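Polycyclic ketone monooxygenase (Myceliophthora thermophila, PDB 5MQ6) catalyses Baeyer-Villiger oxidation of ketones, polycyclic ones especially, using FAD and NADPH to insert one oxygen atom beside the carbonyl and yield esters or lactones. Local coordinates at residues C132-Y137 and C424-F429; M333-S338 and E349-D354. All coordinates share one frame; numbering follows the deposited sequence. Where two conformers were deposited one is given.

From the N terminus, the chain first builds strands 78-84 and 109-112 of the sheet beside which FAD lies, then reaches 132-137, the first half of contact 1. It goes on through strands 271-275 and 294-299 of the parallel five-stranded sheet and into helix 328-340. There 333-338 meets 349-354, so contact 2 closes a loop of only ten residues. Contact 1 closes later, at 424-429, with 286 residues between its halves, tying the FAD-binding loop before helix 136-139 to the NADPH-side segment entering strand 428-429; contact 2 is nested inside that span. Their centres lie 13 Å apart, and the two touch: Val134 CG1 packs 4.1 Å from Leu336 CD2, joining that loop to the helix.

Contact 1: C132-Y137 and C424-F429; sequences CDVESY and CKRPTF. With FAD (flavin-adenine dinucleotide), chain B.
Asp133 and Arg426 meet tip to tip, carboxylate against guanidinium, with the two planes 21° apart. Arg426 NE donates to Asp133 OD2 at 2.8 Å in a salt bridge with an N-H...O angle of 160°. The acceptor lies almost in the guanidinium plane and is approached on its syn side. Arg426 NH2 reaches Asp133 OD1 at 2.9 Å, completing a two-pronged pairing, although the modelled place of OD1 is less sure because it crowds the flavin. The arginine is brought there by CG anti to the backbone N (chi1 -154°) and by a chain extended from CG to NE. Val134 runs across the arginine at about a right angle, its CG2 lying 3.9 Å from Arg426 NH2 at the edge of the guanidinium.

A second tie between the segments passes through water, which donates to Asp133 OD2 at 2.7 Å and to Pro427 O at 2.8 Å. Farther along, Asp133 O lies 4.3 Å from Phe429 CD1, obliquely to the ring; this carbonyl also accepts from Trp356 and Arg308.

The flavin sits against the same pair. Asp133 N donates to FAD O4 at 2.6 Å, and Arg426 NH2 lies 3.6 Å from FAD N3. Arg426 NH1 is bonded to Ala539 O, while the neighbouring Lys425 forms a salt bridge to NADPH and Cys424 is tied to Cys596 by a disulfide. Arg426 itself lines both the FAD and the NADPH pockets, consistent with the active-site arginine by which Baeyer-Villiger monooxygenases stabilise the flavin peroxide. The well-formed NE to OD2 bond, with the less certain NH2 to OD1 one beside it, would be expected to limit rotation of the guanidinium, and so to hold the group beside the flavin's pyrimidine end.

Contact 2: M333-S338 and E349-D354; sequences MLNLDS and ENMVAD
A helix-to-loop connection through side-chain-to-backbone hydrogen bonds joins helix 328-340 to the loop that follows it: the carboxamide of Asn335 grips the main chain of Glu349 and Met351. Its ND2 donates to Glu349 O at 3.0 Å, nearly straight at 168°, and that oxygen lies close to the amide plane. On the other branch, Met351 N donates to Asn335 OD1 at 2.9 Å and 155°. CG anti to the backbone N (chi1 -175°) starts the side chain toward the loop.

Met351 crosses Asn335 obliquely, bringing its CG to 3.3 Å from Asn335 CG, while its sulphur SD packs 3.7 Å from Asn335 CB. One residue further on each segment, Leu336 CB meets Val352 CG2 at 3.9 Å, an apolar patch beside the polar one. A water donates to Asn335 OD1 at 2.7 Å and also to Asn350 OD1, and accepts from Val352 N. An alanine in place of Asn335 would probably leave Glu349 O and Met351 N without their carboxamide partner and the water with one anchor fewer, freeing the loop to shift.

The loop also braces itself: Ala353 N donates to Asn350 OD1 at 2.8 Å, from above the carbonyl plane. That bond, from the backbone N three residues on, fits an Asx motif.

Contact 1: C132-Y137 and C424-F429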
# COMPACT_ATOMS: atom_id res chain seq x y z
N CYS A 132 4.74 -10.45 5.43
CA CYS A 132 3.55 -10.14 4.65
C CYS A 132 2.36 -10.63 5.50
O CYS A 132 2.47 -11.66 6.17
CB CYS A 132 3.63 -10.87 3.27
SG CYS A 132 3.73 -12.69 3.14
N ASP A 133 1.26 -9.91 5.47
CA ASP A 133 0.02 -10.21 6.22
C ASP A 133 -0.96 -11.03 5.42
O ASP A 133 -1.89 -11.59 6.00
CB ASP A 133 -0.59 -8.92 6.85
CG ASP A 133 -1.01 -7.83 5.77
OD1 ASP A 133 -0.98 -8.18 4.53
OD2 ASP A 133 -1.40 -6.64 6.14
N VAL A 134 -0.72 -11.20 4.11
CA VAL A 134 -1.49 -12.07 3.29
C VAL A 134 -0.67 -13.37 3.12
O VAL A 134 0.58 -13.30 2.99
CB VAL A 134 -1.75 -11.43 1.93
CG1 VAL A 134 -2.33 -12.38 0.92
CG2 VAL A 134 -2.67 -10.27 2.16
N GLU A 135 -1.35 -14.51 3.10
CA GLU A 135 -0.67 -15.78 2.76
C GLU A 135 0.36 -15.64 1.62
O GLU A 135 0.03 -15.19 0.52
CB GLU A 135 -1.71 -16.82 2.32
CG GLU A 135 -1.21 -18.25 2.11
CD GLU A 135 -2.17 -19.10 1.38
OE1 GLU A 135 -2.37 -18.77 0.16
OE2 GLU A 135 -2.69 -20.12 2.00
N SER A 136 1.56 -16.14 1.87
CA SER A 136 2.66 -16.19 0.91
C SER A 136 2.27 -16.77 -0.45
O SER A 136 2.68 -16.20 -1.52
CB SER A 136 3.83 -16.93 1.55
OG SER A 136 3.57 -18.30 1.51
N TYR A 137 1.51 -17.87 -0.44
CA TYR A 137 1.12 -18.56 -1.69
C TYR A 137 0.19 -17.70 -2.55
O TYR A 137 0.11 -17.87 -3.75
CB TYR A 137 0.52 -20.02 -1.46
CG TYR A 137 1.15 -20.78 -0.25
CD1 TYR A 137 2.52 -21.02 -0.19
CD2 TYR A 137 0.37 -21.17 0.82
CE1 TYR A 137 3.12 -21.61 0.93
CE2 TYR A 137 0.92 -21.76 1.93
CZ TYR A 137 2.29 -22.02 1.98
OH TYR A 137 2.84 -22.61 3.08
N CYS A 424 -12.71 -0.08 8.81
CA CYS A 424 -12.17 1.27 8.97
C CYS A 424 -10.64 1.37 9.05
O CYS A 424 -10.10 2.45 8.92
CB CYS A 424 -12.72 1.94 10.24
SG CYS A 424 -14.48 2.30 10.17
N LYS A 425 -9.96 0.26 9.31
CA LYS A 425 -8.52 0.17 9.35
C LYS A 425 -8.12 -1.14 8.78
O LYS A 425 -8.92 -2.09 8.74
CB LYS A 425 -7.96 0.16 10.79
CG LYS A 425 -8.38 1.29 11.68
CD LYS A 425 -7.75 2.64 11.31
CE LYS A 425 -7.57 3.57 12.53
NZ LYS A 425 -6.62 4.67 12.21
N ARG A 426 -6.84 -1.24 8.46
CA ARG A 426 -6.34 -2.53 7.98
C ARG A 426 -6.38 -3.56 9.15
O ARG A 426 -5.99 -3.26 10.28
CB ARG A 426 -4.97 -2.52 7.28
CG ARG A 426 -4.89 -3.73 6.31
CD ARG A 426 -3.69 -3.73 5.44
NE ARG A 426 -3.26 -5.01 4.90
CZ ARG A 426 -3.50 -5.43 3.64
NH1 ARG A 426 -4.30 -4.77 2.80
NH2 ARG A 426 -3.00 -6.56 3.20
N PRO A 427 -6.96 -4.72 8.92
CA PRO A 427 -6.89 -5.70 10.01
C PRO A 427 -5.44 -6.19 10.17
O PRO A 427 -4.67 -6.15 9.19
CB PRO A 427 -7.81 -6.84 9.54
CG PRO A 427 -8.14 -6.55 8.11
CD PRO A 427 -7.94 -5.09 7.89
N THR A 428 -5.10 -6.65 11.37
CA THR A 428 -3.72 -7.07 11.75
C THR A 428 -3.87 -8.38 12.37
O THR A 428 -4.96 -8.72 12.87
CB THR A 428 -3.08 -6.11 12.76
OG1 THR A 428 -3.82 -6.14 14.00
CG2 THR A 428 -3.14 -4.72 12.19
N PHE A 429 -2.82 -9.19 12.27
CA PHE A 429 -2.92 -10.58 12.68
C PHE A 429 -1.66 -10.87 13.46
O PHE A 429 -0.58 -10.56 13.00
CB PHE A 429 -3.02 -11.49 11.49
CG PHE A 429 -4.15 -11.13 10.53
CD1 PHE A 429 -3.94 -10.13 9.53
CD2 PHE A 429 -5.37 -11.78 10.58
CE1 PHE A 429 -4.94 -9.76 8.67
CE2 PHE A 429 -6.40 -11.38 9.68
CZ PHE A 429 -6.16 -10.38 8.73
PA FAD B . 6.22 -0.47 -3.91
O1A FAD B . 5.88 0.64 -2.97
O2A FAD B . 6.57 -1.85 -3.40
O5B FAD B . 7.44 0.02 -4.83
C5B FAD B . 7.40 1.27 -5.43
C4B FAD B . 8.80 1.84 -5.44
O4B FAD B . 8.76 3.02 -6.26
C3B FAD B . 9.36 2.27 -4.09
O3B FAD B . 10.69 1.83 -3.96
C2B FAD B . 9.30 3.77 -4.13
O2B FAD B . 10.30 4.37 -3.34
C1B FAD B . 9.49 4.03 -5.61
N9A FAD B . 9.05 5.34 -6.01
C8A FAD B . 7.82 5.89 -5.78
N7A FAD B . 7.82 7.12 -6.28
C5A FAD B . 9.02 7.40 -6.82
C6A FAD B . 9.59 8.56 -7.53
N6A FAD B . 8.98 9.70 -7.76
N1A FAD B . 10.81 8.35 -7.97
C2A FAD B . 11.51 7.22 -7.75
N3A FAD B . 11.10 6.14 -7.13
C4A FAD B . 9.83 6.22 -6.62
N1 FAD B . 0.24 -5.55 0.77
C2 FAD B . -0.34 -6.79 0.67
O2 FAD B . -1.16 -7.02 -0.22
N3 FAD B . -0.03 -7.76 1.53
C4 FAD B . 0.86 -7.53 2.51
O4 FAD B . 1.11 -8.47 3.27
C4X FAD B . 1.54 -6.24 2.71
N5 FAD B . 2.43 -5.96 3.72
C5X FAD B . 2.98 -4.72 3.77
C6 FAD B . 3.93 -4.37 4.84
C7 FAD B . 4.47 -3.00 4.81
C7M FAD B . 5.46 -2.54 5.85
C8 FAD B . 4.05 -1.99 3.79
C8M FAD B . 4.60 -0.57 3.74
C9 FAD B . 3.15 -2.35 2.81
C9A FAD B . 2.60 -3.66 2.76
N10 FAD B . 1.67 -3.96 1.75
C10 FAD B . 1.15 -5.26 1.70
C1' FAD B . 1.30 -2.99 0.69
C2' FAD B . 2.49 -3.04 -0.35
O2' FAD B . 2.95 -1.70 -0.60
C3' FAD B . 2.16 -3.77 -1.70
O3' FAD B . 1.78 -5.12 -1.41
C4' FAD B . 3.30 -3.94 -2.73
O4' FAD B . 4.63 -4.31 -2.15
C5' FAD B . 3.41 -2.67 -3.60
O5' FAD B . 4.20 -3.03 -4.78
P FAD B . 4.47 -1.77 -5.76
O1P FAD B . 5.68 -2.22 -6.64
O2P FAD B . 3.10 -1.37 -6.33
O3P FAD B . 4.86 -0.52 -4.77
O HOH W 1 -1.96 -6.17 8.71

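Contact 2: M333-S338 and E349-D354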
# COMPACT_ATOMS: atom_id res chain seq x y z
N MET A 333 -6.05 -16.66 -5.42
CA MET A 333 -6.20 -15.29 -5.08
C MET A 333 -7.67 -14.93 -5.15
O MET A 333 -8.21 -14.19 -4.33
CB MET A 333 -5.40 -14.40 -6.06
CG MET A 333 -3.91 -14.37 -5.80
SD MET A 333 -2.89 -13.26 -6.86
CE MET A 333 -3.50 -13.60 -8.41
N LEU A 334 -8.33 -15.49 -6.16
CA LEU A 334 -9.79 -15.30 -6.32
C LEU A 334 -10.58 -15.93 -5.16
O LEU A 334 -11.45 -15.32 -4.58
CB LEU A 334 -10.20 -15.89 -7.67
CG LEU A 334 -9.88 -15.00 -8.89
CD1 LEU A 334 -9.90 -15.87 -10.14
CD2 LEU A 334 -10.96 -13.95 -9.02
N ASN A 335 -10.20 -17.13 -4.80
CA ASN A 335 -10.79 -17.81 -3.66
C ASN A 335 -10.68 -17.01 -2.35
O ASN A 335 -11.66 -16.76 -1.71
CB ASN A 335 -10.13 -19.18 -3.56
CG ASN A 335 -10.75 -20.03 -2.49
OD1 ASN A 335 -10.34 -20.04 -1.32
ND2 ASN A 335 -11.79 -20.71 -2.89
N LEU A 336 -9.48 -16.52 -2.03
CA LEU A 336 -9.27 -15.67 -0.89
C LEU A 336 -10.16 -14.40 -0.97
O LEU A 336 -10.85 -14.04 -0.03
CB LEU A 336 -7.79 -15.26 -0.77
CG LEU A 336 -7.48 -14.26 0.31
CD1 LEU A 336 -7.84 -14.83 1.71
CD2 LEU A 336 -5.99 -14.02 0.25
N ASP A 337 -10.10 -13.71 -2.08
CA ASP A 337 -10.80 -12.48 -2.16
C ASP A 337 -12.33 -12.67 -2.12
O ASP A 337 -13.03 -11.69 -1.83
CB ASP A 337 -10.45 -11.75 -3.47
CG ASP A 337 -10.62 -10.25 -3.36
OD1 ASP A 337 -10.03 -9.64 -2.37
OD2 ASP A 337 -11.32 -9.67 -4.27
N SER A 338 -12.85 -13.87 -2.47
CA SER A 338 -14.29 -14.10 -2.41
C SER A 338 -14.81 -13.97 -1.02
O SER A 338 -15.98 -13.60 -0.87
CB SER A 338 -14.68 -15.46 -2.99
OG SER A 338 -14.21 -16.60 -2.15
N GLU A 349 -14.66 -24.61 -1.23
CA GLU A 349 -13.43 -24.81 -0.44
C GLU A 349 -12.92 -23.43 -0.01
O GLU A 349 -12.92 -22.49 -0.82
CB GLU A 349 -12.38 -25.52 -1.29
CG GLU A 349 -11.12 -25.79 -0.52
CD GLU A 349 -10.02 -26.38 -1.33
OE1 GLU A 349 -10.27 -26.65 -2.51
OE2 GLU A 349 -8.88 -26.52 -0.80
N ASN A 350 -12.58 -23.28 1.26
CA ASN A 350 -11.87 -22.14 1.74
C ASN A 350 -10.41 -22.51 1.65
O ASN A 350 -9.84 -23.13 2.53
CB ASN A 350 -12.27 -21.83 3.17
CG ASN A 350 -11.62 -20.62 3.68
OD1 ASN A 350 -10.62 -20.14 3.11
ND2 ASN A 350 -12.11 -20.16 4.79
N MET A 351 -9.78 -22.14 0.55
CA MET A 351 -8.43 -22.62 0.31
C MET A 351 -7.43 -22.06 1.32
O MET A 351 -6.53 -22.78 1.83
CB MET A 351 -7.99 -22.18 -1.07
CG MET A 351 -8.82 -22.75 -2.18
SD MET A 351 -8.23 -22.32 -3.85
CE MET A 351 -9.43 -23.23 -4.78
N VAL A 352 -7.53 -20.77 1.60
CA VAL A 352 -6.55 -20.14 2.47
C VAL A 352 -6.83 -20.40 3.92
O VAL A 352 -5.84 -20.64 4.72
CB VAL A 352 -6.40 -18.62 2.18
CG1 VAL A 352 -5.34 -18.04 3.09
CG2 VAL A 352 -5.95 -18.40 0.73
N ALA A 353 -8.11 -20.27 4.29
CA ALA A 353 -8.58 -20.65 5.64
C ALA A 353 -7.80 -20.00 6.77
O ALA A 353 -7.37 -20.66 7.74
CB ALA A 353 -8.53 -22.18 5.81
N ASP A 354 -7.59 -18.71 6.66
CA ASP A 354 -6.98 -17.99 7.72
C ASP A 354 -7.89 -16.87 8.15
O ASP A 354 -9.06 -16.81 7.75
CB ASP A 354 -5.55 -17.56 7.30
CG ASP A 354 -5.52 -16.34 6.37
OD1 ASP A 354 -6.57 -15.84 5.96
OD2 ASP A 354 -4.39 -15.89 6.08
O HOH W 2 -9.48 -18.71 0.89